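Local coordinates for putative immunoglobulin-blocking virulence protein (Mycoplasma mycoides subsp. capri, PDB 7ADK) that probably binds and blocks host antibodies as a virulence factor, working beside a lipoprotein partner with which it forms a complex, at residues A[517-528]-A[575-586]; A[717-725]-A[730-738]. All coordinates share one frame; numbering follows the deposited sequence.

Interaction 1 (A[517-528]-A[575-586])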
loop_
_atom_site.group_PDB
_atom_site.type_symbol
_atom_site.label_atom_id
_atom_site.label_comp_id
_atom_site.label_asym_id
_atom_site.label_seq_id
_atom_site.Cartn_x
_atom_site.Cartn_y
_atom_site.Cartn_z
ATOM N N TYR A 517 -6.093 22.169 2.278
ATOM C CA TYR A 517 -5.569 23.514 2.448
ATOM C C TYR A 517 -6.341 24.197 3.568
ATOM O O TYR A 517 -7.507 23.890 3.821
ATOM C CB TYR A 517 -5.603 24.291 1.125
ATOM C CG TYR A 517 -6.975 24.629 0.572
ATOM C CD1 TYR A 517 -7.700 23.654 -0.118
ATOM C CD2 TYR A 517 -7.516 25.918 0.715
ATOM C CE1 TYR A 517 -8.951 23.951 -0.681
ATOM C CE2 TYR A 517 -8.777 26.218 0.171
ATOM C CZ TYR A 517 -9.490 25.241 -0.548
ATOM O OH TYR A 517 -10.659 25.548 -1.151
ATOM N N ASN A 518 -5.687 25.126 4.251
ATOM C CA ASN A 518 -6.392 26.057 5.115
ATOM C C ASN A 518 -6.928 27.191 4.229
ATOM O O ASN A 518 -6.132 27.857 3.574
ATOM C CB ASN A 518 -5.452 26.532 6.230
ATOM C CG ASN A 518 -6.181 27.257 7.339
ATOM O OD1 ASN A 518 -7.106 28.007 7.112
ATOM N ND2 ASN A 518 -5.797 27.057 8.565
ATOM N N PRO A 519 -8.241 27.464 4.176
ATOM C CA PRO A 519 -8.742 28.511 3.301
ATOM C C PRO A 519 -8.259 29.909 3.698
ATOM O O PRO A 519 -8.048 30.742 2.828
ATOM C CB PRO A 519 -10.252 28.353 3.338
ATOM C CG PRO A 519 -10.536 27.707 4.686
ATOM C CD PRO A 519 -9.328 26.802 4.875
ATOM N N LEU A 520 -7.939 30.144 4.970
ATOM C CA LEU A 520 -7.348 31.394 5.446
ATOM C C LEU A 520 -5.900 31.604 4.974
ATOM O O LEU A 520 -5.462 32.741 4.869
ATOM C CB LEU A 520 -7.429 31.422 6.977
ATOM C CG LEU A 520 -8.852 31.292 7.539
ATOM C CD1 LEU A 520 -8.782 31.034 9.031
ATOM C CD2 LEU A 520 -9.655 32.557 7.282
ATOM N N ALA A 521 -5.156 30.549 4.625
ATOM C CA ALA A 521 -3.785 30.652 4.116
ATOM C C ALA A 521 -3.660 31.318 2.737
ATOM O O ALA A 521 -2.550 31.627 2.321
ATOM C CB ALA A 521 -3.156 29.259 4.087
ATOM N N LEU A 522 -4.763 31.568 2.034
ATOM C CA LEU A 522 -4.766 32.139 0.691
ATOM C C LEU A 522 -5.316 33.573 0.659
ATOM O O LEU A 522 -5.591 34.080 -0.426
ATOM C CB LEU A 522 -5.562 31.196 -0.227
ATOM C CG LEU A 522 -5.098 29.728 -0.240
ATOM C CD1 LEU A 522 -6.073 28.897 -1.067
ATOM C CD2 LEU A 522 -3.706 29.592 -0.830
ATOM N N ARG A 523 -5.511 34.234 1.809
ATOM C CA ARG A 523 -6.336 35.453 1.930
ATOM C C ARG A 523 -5.930 36.576 0.971
ATOM O O ARG A 523 -6.786 37.196 0.355
ATOM C CB ARG A 523 -6.332 35.931 3.395
ATOM C CG ARG A 523 -7.473 36.913 3.662
ATOM C CD ARG A 523 -7.306 37.715 4.956
ATOM N NE ARG A 523 -7.598 36.952 6.174
ATOM C CZ ARG A 523 -8.778 36.655 6.669
ATOM N NH1 ARG A 523 -9.887 36.834 6.027
ATOM N NH2 ARG A 523 -8.855 36.165 7.863
ATOM N N ASN A 524 -4.631 36.791 0.809
ATOM C CA ASN A 524 -4.029 37.811 -0.061
ATOM C C ASN A 524 -3.157 37.195 -1.180
ATOM O O ASN A 524 -2.162 37.758 -1.638
ATOM C CB ASN A 524 -3.401 38.940 0.764
ATOM C CG ASN A 524 -2.757 38.433 2.021
ATOM O OD1 ASN A 524 -1.800 37.679 1.974
ATOM N ND2 ASN A 524 -3.314 38.738 3.159
ATOM N N THR A 525 -3.596 36.032 -1.671
ATOM C CA THR A 525 -3.184 35.456 -2.958
ATOM C C THR A 525 -4.225 35.790 -4.012
ATOM O O THR A 525 -5.390 35.462 -3.829
ATOM C CB THR A 525 -3.023 33.938 -2.849
ATOM O OG1 THR A 525 -1.939 33.647 -2.007
ATOM C CG2 THR A 525 -2.739 33.258 -4.179
ATOM N N THR A 526 -3.822 36.426 -5.114
ATOM C CA THR A 526 -4.755 36.906 -6.149
ATOM C C THR A 526 -5.299 35.793 -7.053
ATOM O O THR A 526 -6.446 35.878 -7.477
ATOM C CB THR A 526 -4.062 37.981 -6.992
ATOM O OG1 THR A 526 -3.844 39.133 -6.229
ATOM C CG2 THR A 526 -4.804 38.426 -8.246
ATOM N N TRP A 527 -4.494 34.764 -7.361
ATOM C CA TRP A 527 -4.876 33.644 -8.237
ATOM C C TRP A 527 -4.057 32.389 -7.916
ATOM O O TRP A 527 -2.829 32.421 -7.956
ATOM C CB TRP A 527 -4.731 34.069 -9.716
ATOM C CG TRP A 527 -5.209 33.115 -10.772
ATOM C CD1 TRP A 527 -6.490 32.983 -11.186
ATOM C CD2 TRP A 527 -4.436 32.199 -11.606
ATOM N NE1 TRP A 527 -6.562 32.059 -12.210
ATOM C CE2 TRP A 527 -5.324 31.554 -12.513
ATOM C CE3 TRP A 527 -3.071 31.865 -11.715
ATOM C CZ2 TRP A 527 -4.887 30.634 -13.470
ATOM C CZ3 TRP A 527 -2.624 30.952 -12.681
ATOM C CH2 TRP A 527 -3.522 30.339 -13.564
ATOM N N ILE A 528 -4.720 31.286 -7.568
ATOM C CA ILE A 528 -4.074 29.990 -7.332
ATOM C C ILE A 528 -4.177 29.195 -8.634
ATOM O O ILE A 528 -5.253 29.109 -9.225
ATOM C CB ILE A 528 -4.691 29.200 -6.147
ATOM C CG1 ILE A 528 -4.875 30.021 -4.860
ATOM C CG2 ILE A 528 -3.809 27.988 -5.809
ATOM C CD1 ILE A 528 -6.199 30.752 -4.752
ATOM N N MET A 575 -15.371 32.080 2.527
ATOM C CA MET A 575 -14.401 32.434 1.484
ATOM C C MET A 575 -14.485 31.474 0.304
ATOM O O MET A 575 -14.669 31.868 -0.844
ATOM C CB MET A 575 -12.967 32.446 2.039
ATOM C CG MET A 575 -12.072 33.258 1.104
ATOM S SD MET A 575 -10.298 33.125 1.369
ATOM C CE MET A 575 -10.000 31.567 0.540
ATOM N N VAL A 576 -14.440 30.185 0.600
ATOM C CA VAL A 576 -14.519 29.115 -0.386
ATOM C C VAL A 576 -15.945 28.921 -0.892
ATOM O O VAL A 576 -16.197 28.880 -2.091
ATOM C CB VAL A 576 -13.987 27.832 0.247
ATOM C CG1 VAL A 576 -13.968 26.711 -0.757
ATOM C CG2 VAL A 576 -12.590 28.044 0.793
ATOM N N TYR A 577 -16.900 28.819 0.028
ATOM C CA TYR A 577 -18.261 28.440 -0.304
ATOM C C TYR A 577 -19.065 29.544 -0.990
ATOM O O TYR A 577 -20.032 29.191 -1.656
ATOM C CB TYR A 577 -18.946 27.871 0.951
ATOM C CG TYR A 577 -18.385 26.554 1.511
ATOM C CD1 TYR A 577 -17.550 25.724 0.738
ATOM C CD2 TYR A 577 -18.724 26.130 2.814
ATOM C CE1 TYR A 577 -17.066 24.512 1.242
ATOM C CE2 TYR A 577 -18.229 24.913 3.327
ATOM C CZ TYR A 577 -17.396 24.098 2.540
ATOM O OH TYR A 577 -16.925 22.915 3.011
ATOM N N TYR A 578 -18.706 30.832 -0.903
ATOM C CA TYR A 578 -19.453 31.930 -1.555
ATOM C C TYR A 578 -18.641 33.170 -1.957
ATOM O O TYR A 578 -18.853 33.669 -3.053
ATOM C CB TYR A 578 -20.631 32.395 -0.693
ATOM C CG TYR A 578 -21.693 31.349 -0.419
ATOM C CD1 TYR A 578 -22.605 30.993 -1.429
ATOM C CD2 TYR A 578 -21.743 30.705 0.827
ATOM C CE1 TYR A 578 -23.557 29.985 -1.194
ATOM C CE2 TYR A 578 -22.687 29.695 1.063
ATOM C CZ TYR A 578 -23.599 29.338 0.056
ATOM O OH TYR A 578 -24.495 28.358 0.309
ATOM N N ALA A 579 -17.739 33.693 -1.128
ATOM C CA ALA A 579 -17.099 34.985 -1.402
ATOM C C ALA A 579 -16.066 34.942 -2.548
ATOM O O ALA A 579 -15.878 35.937 -3.244
ATOM C CB ALA A 579 -16.476 35.525 -0.119
ATOM N N ARG A 580 -15.409 33.801 -2.778
ATOM C CA ARG A 580 -14.501 33.548 -3.911
ATOM C C ARG A 580 -14.940 32.337 -4.745
ATOM O O ARG A 580 -14.191 31.829 -5.565
ATOM C CB ARG A 580 -13.047 33.444 -3.424
ATOM C CG ARG A 580 -12.497 34.772 -2.902
ATOM C CD ARG A 580 -11.106 34.658 -2.277
ATOM N NE ARG A 580 -10.053 34.537 -3.289
ATOM C CZ ARG A 580 -8.768 34.324 -3.078
ATOM N NH1 ARG A 580 -7.959 34.266 -4.077
ATOM N NH2 ARG A 580 -8.243 34.186 -1.896
ATOM N N ASN A 581 -16.168 31.849 -4.571
ATOM C CA ASN A 581 -16.631 30.602 -5.171
ATOM C C ASN A 581 -16.629 30.617 -6.707
ATOM O O ASN A 581 -16.514 29.564 -7.320
ATOM C CB ASN A 581 -18.025 30.293 -4.619
ATOM C CG ASN A 581 -18.661 29.048 -5.205
ATOM O OD1 ASN A 581 -18.448 27.936 -4.770
ATOM N ND2 ASN A 581 -19.501 29.196 -6.192
ATOM N N ASN A 582 -16.789 31.756 -7.375
ATOM C CA ASN A 582 -16.809 31.761 -8.837
ATOM C C ASN A 582 -15.436 31.457 -9.470
ATOM O O ASN A 582 -15.367 31.179 -10.661
ATOM C CB ASN A 582 -17.464 33.055 -9.335
ATOM C CG ASN A 582 -16.591 34.272 -9.211
ATOM O OD1 ASN A 582 -15.958 34.513 -8.196
ATOM N ND2 ASN A 582 -16.529 35.057 -10.244
ATOM N N GLU A 583 -14.351 31.462 -8.699
ATOM C CA GLU A 583 -13.008 31.074 -9.134
ATOM C C GLU A 583 -12.824 29.546 -9.169
ATOM O O GLU A 583 -13.285 28.869 -8.254
ATOM C CB GLU A 583 -11.936 31.619 -8.185
ATOM C CG GLU A 583 -11.984 33.123 -7.905
ATOM C CD GLU A 583 -10.931 33.559 -6.875
ATOM O OE1 GLU A 583 -9.837 32.950 -6.834
ATOM O OE2 GLU A 583 -11.163 34.528 -6.127
ATOM N N PRO A 584 -12.073 28.972 -10.128
ATOM C CA PRO A 584 -11.940 27.521 -10.263
ATOM C C PRO A 584 -11.312 26.770 -9.084
ATOM O O PRO A 584 -11.669 25.630 -8.822
ATOM C CB PRO A 584 -11.082 27.315 -11.500
ATOM C CG PRO A 584 -11.253 28.584 -12.315
ATOM C CD PRO A 584 -11.460 29.652 -11.257
ATOM N N PHE A 585 -10.365 27.366 -8.356
ATOM C CA PHE A 585 -9.679 26.679 -7.248
ATOM C C PHE A 585 -10.617 26.402 -6.073
ATOM O O PHE A 585 -10.572 25.347 -5.446
ATOM C CB PHE A 585 -8.462 27.488 -6.775
ATOM C CG PHE A 585 -7.646 26.785 -5.706
ATOM C CD1 PHE A 585 -7.896 27.017 -4.343
ATOM C CD2 PHE A 585 -6.668 25.847 -6.076
ATOM C CE1 PHE A 585 -7.173 26.324 -3.367
ATOM C CE2 PHE A 585 -5.948 25.157 -5.096
ATOM C CZ PHE A 585 -6.197 25.396 -3.740
ATOM N N PHE A 586 -11.510 27.340 -5.766
ATOM C CA PHE A 586 -12.469 27.221 -4.664
ATOM C C PHE A 586 -13.668 26.316 -4.976
ATOM O O PHE A 586 -14.527 26.117 -4.124
ATOM C CB PHE A 586 -12.868 28.617 -4.179
ATOM C CG PHE A 586 -11.686 29.377 -3.632
ATOM C CD1 PHE A 586 -11.003 28.907 -2.504
ATOM C CD2 PHE A 586 -11.184 30.486 -4.315
ATOM C CE1 PHE A 586 -9.852 29.560 -2.042
ATOM C CE2 PHE A 586 -10.022 31.125 -3.875
ATOM C CZ PHE A 586 -9.355 30.672 -2.733
#
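Phe585 is the main bump, and Tyr517, Leu522 and Ile528 build the hollow that receives it. The Phe585 edge meets the Tyr517 face in an edge-to-face pair, planes at 59°, with CE1 over the centre of the tyrosine ring. Across one phenylalanine face lies the branch methyl of Ile528, CG2 standing 3.8 Å from the ring centroid in a CH-pi contact. Leu522 CD1 touches both phenylalanines where they meet, 3.6 Å from Phe585 CE1. Ile528 divides its ends: CG2 serves Phe585, while CD1 reaches Phe586 CZ at 3.7 Å. Farther along, Val576 CG2 fits against Pro519 CB at 3.5 Å, and its CG1 touches the Tyr517 hydroxyl.

Arg580, long enough to reach two carbonyls while NE stays with Glu583, bends at chi3 (76°) and carries its guanidinium under the turn Leu522-Thr525. NH2 donates to Leu522 O at 3.0 Å, and NH1 weakly to Thr525 O. Leu522 O is gripped twice, by Thr525 N and Arg580 NH2 from opposite faces of its plane. NE makes a nearly straight salt bridge to Glu583 OE2 (170°), and the Phe586 edge lies over one guanidinium face, fixing the group's rotation.

The loop following strand 516-517 is fastened to the end of helix 567-579. The chemistry of the contact implies that a buried arginine, probably neutralised by Glu583, satisfies one turn carbonyl and weakly a second beside an otherwise apolar interface.

Interaction 2 (A[717-725]-A[730-738])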
loop_
_atom_site.group_PDB
_atom_site.type_symbol
_atom_site.label_atom_id
_atom_site.label_comp_id
_atom_site.label_asym_id
_atom_site.label_seq_id
_atom_site.Cartn_x
_atom_site.Cartn_y
_atom_site.Cartn_z
ATOM N N SER A 717 -20.753 -1.454 17.349
ATOM C CA SER A 717 -21.323 -1.853 18.645
ATOM C C SER A 717 -22.286 -0.843 19.283
ATOM O O SER A 717 -23.087 -1.231 20.129
ATOM C CB SER A 717 -20.193 -2.157 19.622
ATOM O OG SER A 717 -19.338 -1.049 19.750
ATOM N N GLY A 718 -22.295 0.425 18.861
ATOM C CA GLY A 718 -23.293 1.405 19.300
ATOM C C GLY A 718 -23.178 1.846 20.767
ATOM O O GLY A 718 -24.158 2.311 21.340
ATOM N N LYS A 719 -22.014 1.673 21.398
ATOM C CA LYS A 719 -21.813 1.867 22.844
ATOM C C LYS A 719 -21.893 3.330 23.291
ATOM O O LYS A 719 -21.234 4.218 22.753
ATOM C CB LYS A 719 -20.496 1.219 23.296
ATOM C CG LYS A 719 -20.577 -0.307 23.193
ATOM C CD LYS A 719 -19.335 -1.033 23.713
ATOM C CE LYS A 719 -18.082 -0.648 22.927
ATOM N NZ LYS A 719 -16.939 -1.548 23.215
ATOM N N GLN A 720 -22.657 3.568 24.345
ATOM C CA GLN A 720 -22.831 4.868 24.993
ATOM C C GLN A 720 -22.276 4.825 26.419
ATOM O O GLN A 720 -22.195 3.770 27.036
ATOM C CB GLN A 720 -24.315 5.243 24.997
ATOM C CG GLN A 720 -24.914 5.469 23.603
ATOM C CD GLN A 720 -26.438 5.569 23.641
ATOM O OE1 GLN A 720 -27.025 6.139 24.541
ATOM N NE2 GLN A 720 -27.145 5.050 22.663
ATOM N N ILE A 721 -21.860 5.958 26.966
ATOM C CA ILE A 721 -21.481 6.106 28.377
ATOM C C ILE A 721 -22.229 7.314 28.939
ATOM O O ILE A 721 -22.176 8.385 28.349
ATOM C CB ILE A 721 -19.945 6.220 28.536
ATOM C CG1 ILE A 721 -19.309 4.831 28.716
ATOM C CG2 ILE A 721 -19.558 7.137 29.701
ATOM C CD1 ILE A 721 -17.788 4.788 28.520
ATOM N N GLN A 722 -22.836 7.174 30.114
ATOM C CA GLN A 722 -23.332 8.308 30.889
ATOM C C GLN A 722 -22.583 8.370 32.221
ATOM O O GLN A 722 -22.668 7.442 33.022
ATOM C CB GLN A 722 -24.850 8.175 31.041
ATOM C CG GLN A 722 -25.487 9.349 31.793
ATOM C CD GLN A 722 -26.985 9.529 31.532
ATOM O OE1 GLN A 722 -27.564 9.006 30.596
ATOM N NE2 GLN A 722 -27.666 10.333 32.318
ATOM N N ILE A 723 -21.813 9.442 32.451
ATOM C CA ILE A 723 -21.063 9.628 33.708
ATOM C C ILE A 723 -22.044 9.824 34.884
ATOM O O ILE A 723 -23.182 10.220 34.635
ATOM C CB ILE A 723 -19.991 10.739 33.579
ATOM C CG1 ILE A 723 -20.557 12.162 33.660
ATOM C CG2 ILE A 723 -19.145 10.530 32.314
ATOM C CD1 ILE A 723 -19.484 13.259 33.685
ATOM N N PRO A 724 -21.688 9.522 36.147
ATOM C CA PRO A 724 -22.669 9.302 37.220
ATOM C C PRO A 724 -23.329 10.586 37.767
ATOM O O PRO A 724 -23.077 11.028 38.883
ATOM C CB PRO A 724 -21.940 8.454 38.270
ATOM C CG PRO A 724 -20.478 8.824 38.089
ATOM C CD PRO A 724 -20.369 9.086 36.588
ATOM N N ASN A 725 -24.228 11.158 36.971
ATOM C CA ASN A 725 -25.257 12.135 37.315
ATOM C C ASN A 725 -26.440 12.037 36.323
ATOM O O ASN A 725 -26.344 11.436 35.247
ATOM C CB ASN A 725 -24.672 13.560 37.428
ATOM C CG ASN A 725 -24.089 14.176 36.162
ATOM O OD1 ASN A 725 -24.497 13.923 35.047
ATOM N ND2 ASN A 725 -23.135 15.065 36.307
ATOM N N LEU A 730 -31.346 7.838 28.428
ATOM C CA LEU A 730 -30.968 6.805 27.471
ATOM C C LEU A 730 -30.926 5.444 28.187
ATOM O O LEU A 730 -30.778 5.397 29.411
ATOM C CB LEU A 730 -29.599 7.192 26.886
ATOM C CG LEU A 730 -29.602 8.515 26.088
ATOM C CD1 LEU A 730 -28.208 9.125 26.030
ATOM C CD2 LEU A 730 -30.105 8.314 24.662
ATOM N N LYS A 731 -31.057 4.331 27.455
ATOM C CA LYS A 731 -31.338 2.996 28.048
ATOM C C LYS A 731 -30.351 1.889 27.621
ATOM O O LYS A 731 -30.689 0.717 27.696
ATOM C CB LYS A 731 -32.822 2.634 27.794
ATOM C CG LYS A 731 -33.796 3.617 28.464
ATOM C CD LYS A 731 -35.262 3.381 28.092
ATOM C CE LYS A 731 -35.588 3.822 26.663
ATOM N NZ LYS A 731 -37.023 3.708 26.355
ATOM N N LYS A 732 -29.153 2.235 27.137
ATOM C CA LYS A 732 -28.183 1.333 26.452
ATOM C C LYS A 732 -26.730 1.406 26.982
ATOM O O LYS A 732 -25.869 0.663 26.515
ATOM C CB LYS A 732 -28.201 1.650 24.934
ATOM C CG LYS A 732 -28.798 0.564 24.034
ATOM C CD LYS A 732 -30.324 0.385 24.096
ATOM C CE LYS A 732 -31.102 1.640 23.697
ATOM N NZ LYS A 732 -32.546 1.379 23.509
ATOM N N GLN A 733 -26.424 2.319 27.899
ATOM C CA GLN A 733 -25.069 2.753 28.252
ATOM C C GLN A 733 -24.421 2.042 29.452
ATOM O O GLN A 733 -25.096 1.551 30.358
ATOM C CB GLN A 733 -25.066 4.277 28.479
ATOM C CG GLN A 733 -25.891 4.805 29.659
ATOM C CD GLN A 733 -27.345 5.078 29.319
ATOM O OE1 GLN A 733 -27.896 4.608 28.334
ATOM N NE2 GLN A 733 -28.034 5.844 30.122
ATOM N N LEU A 734 -23.087 2.081 29.472
ATOM C CA LEU A 734 -22.205 1.774 30.600
ATOM C C LEU A 734 -22.060 2.989 31.548
ATOM O O LEU A 734 -22.167 4.140 31.130
ATOM C CB LEU A 734 -20.859 1.313 29.995
ATOM C CG LEU A 734 -19.700 1.036 30.968
ATOM C CD1 LEU A 734 -19.978 -0.171 31.862
ATOM C CD2 LEU A 734 -18.397 0.798 30.210
ATOM N N GLU A 735 -21.748 2.743 32.822
ATOM C CA GLU A 735 -21.596 3.753 33.888
ATOM C C GLU A 735 -20.286 4.580 33.856
ATOM O O GLU A 735 -19.879 5.173 34.852
ATOM C CB GLU A 735 -21.855 3.091 35.251
ATOM C CG GLU A 735 -20.817 2.032 35.657
ATOM C CD GLU A 735 -21.274 1.254 36.903
ATOM O OE1 GLU A 735 -21.598 1.872 37.937
ATOM O OE2 GLU A 735 -21.325 0.012 36.864
ATOM N N GLY A 736 -19.631 4.666 32.698
ATOM C CA GLY A 736 -18.521 5.597 32.455
ATOM C C GLY A 736 -17.220 5.308 33.190
ATOM O O GLY A 736 -16.648 6.214 33.784
ATOM N N TRP A 737 -16.753 4.062 33.149
ATOM C CA TRP A 737 -15.640 3.572 33.970
ATOM C C TRP A 737 -14.299 4.274 33.698
ATOM O O TRP A 737 -13.657 4.766 34.627
ATOM C CB TRP A 737 -15.532 2.049 33.774
ATOM C CG TRP A 737 -14.607 1.289 34.683
ATOM C CD1 TRP A 737 -14.156 1.693 35.890
ATOM C CD2 TRP A 737 -14.096 -0.074 34.508
ATOM N NE1 TRP A 737 -13.387 0.698 36.457
ATOM C CE2 TRP A 737 -13.324 -0.420 35.656
ATOM C CE3 TRP A 737 -14.195 -1.056 33.498
ATOM C CZ2 TRP A 737 -12.685 -1.659 35.795
ATOM C CZ3 TRP A 737 -13.548 -2.302 33.620
ATOM C CH2 TRP A 737 -12.789 -2.602 34.762
ATOM N N GLY A 738 -13.893 4.364 32.429
ATOM C CA GLY A 738 -12.621 4.973 32.020
ATOM C C GLY A 738 -11.405 4.127 32.408
ATOM O O GLY A 738 -10.564 4.564 33.184
#
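Two carboxamides, those of Gln722 and Gln733, run alongside one another in the same direction, their planes only 5° apart but stepped, so that neither sits squarely over the other's face. Gln722 OE1 comes within 3.2 Å of Gln733 NE2. The Gln733 amide is held from its own segment: NE2 donates to Leu730 O at 2.9 Å, a partner close to the amide plane, and OE1 accepts from Lys732 N. Its chain turns back at chi2 (-87°), which brings both ends of the amide to the preceding backbone. Asp728 also takes a bond from Gln733 NE2, and Glu729 one from Gln722 NE2. Glutamine suits both places, offering a donor and an acceptor on a flexible stem.

Beneath the amides the backbones run parallel and are joined by a single bridge, Ile721 with Leu734. Leu734 N donates to Gln720 O at 3.1 Å, and Leu734 O accepts from Gln722 N at 3.3 Å, almost straight on to the carbonyl. On the glutamine side, Gln720 CB packs on Gln733 CB, and Gln720 OE1 rests against Leu730 CD1, whose isobutyl group also meets helix 698-709. On the other side Ile721 CG2 lies over Gly736 CA; having no side chain, the glycine, at positive phi (70°), lets the isoleucine settle on its backbone.

The tail therefore adds a short parallel partner to strand 720-722, an outermost strand of the sheet with 688-690 and 650-652. The chemistry implies a largely polar surface attachment, in which two backbone bonds set the register and the Gln733 amide braces its own backbone at Leu730 and Lys732.

Both segments of interaction 1 precede those of interaction 2. Their centres lie 43 Å apart and their nearest atoms about 28 Å, so they do not touch. Each belongs to a different parallel sheet: in interaction 1 the loop leaving edge strand 516-517 of the five-stranded sheet meets the end of helix 567-579, also touching strand 502-506 of the mixed sheet through Leu522 and Phe585, whereas interaction 2 lies at the outer edge of the sheet 650-652, 688-690 and 720-722, near the C-terminus. Eleven of the twelve touching residues of the first are buried. The second is beside the partner lipoprotein, whose Asp158 pairs with Lys719 and whose Lys618 donates to Gly738 O, so both segments take part in that contact.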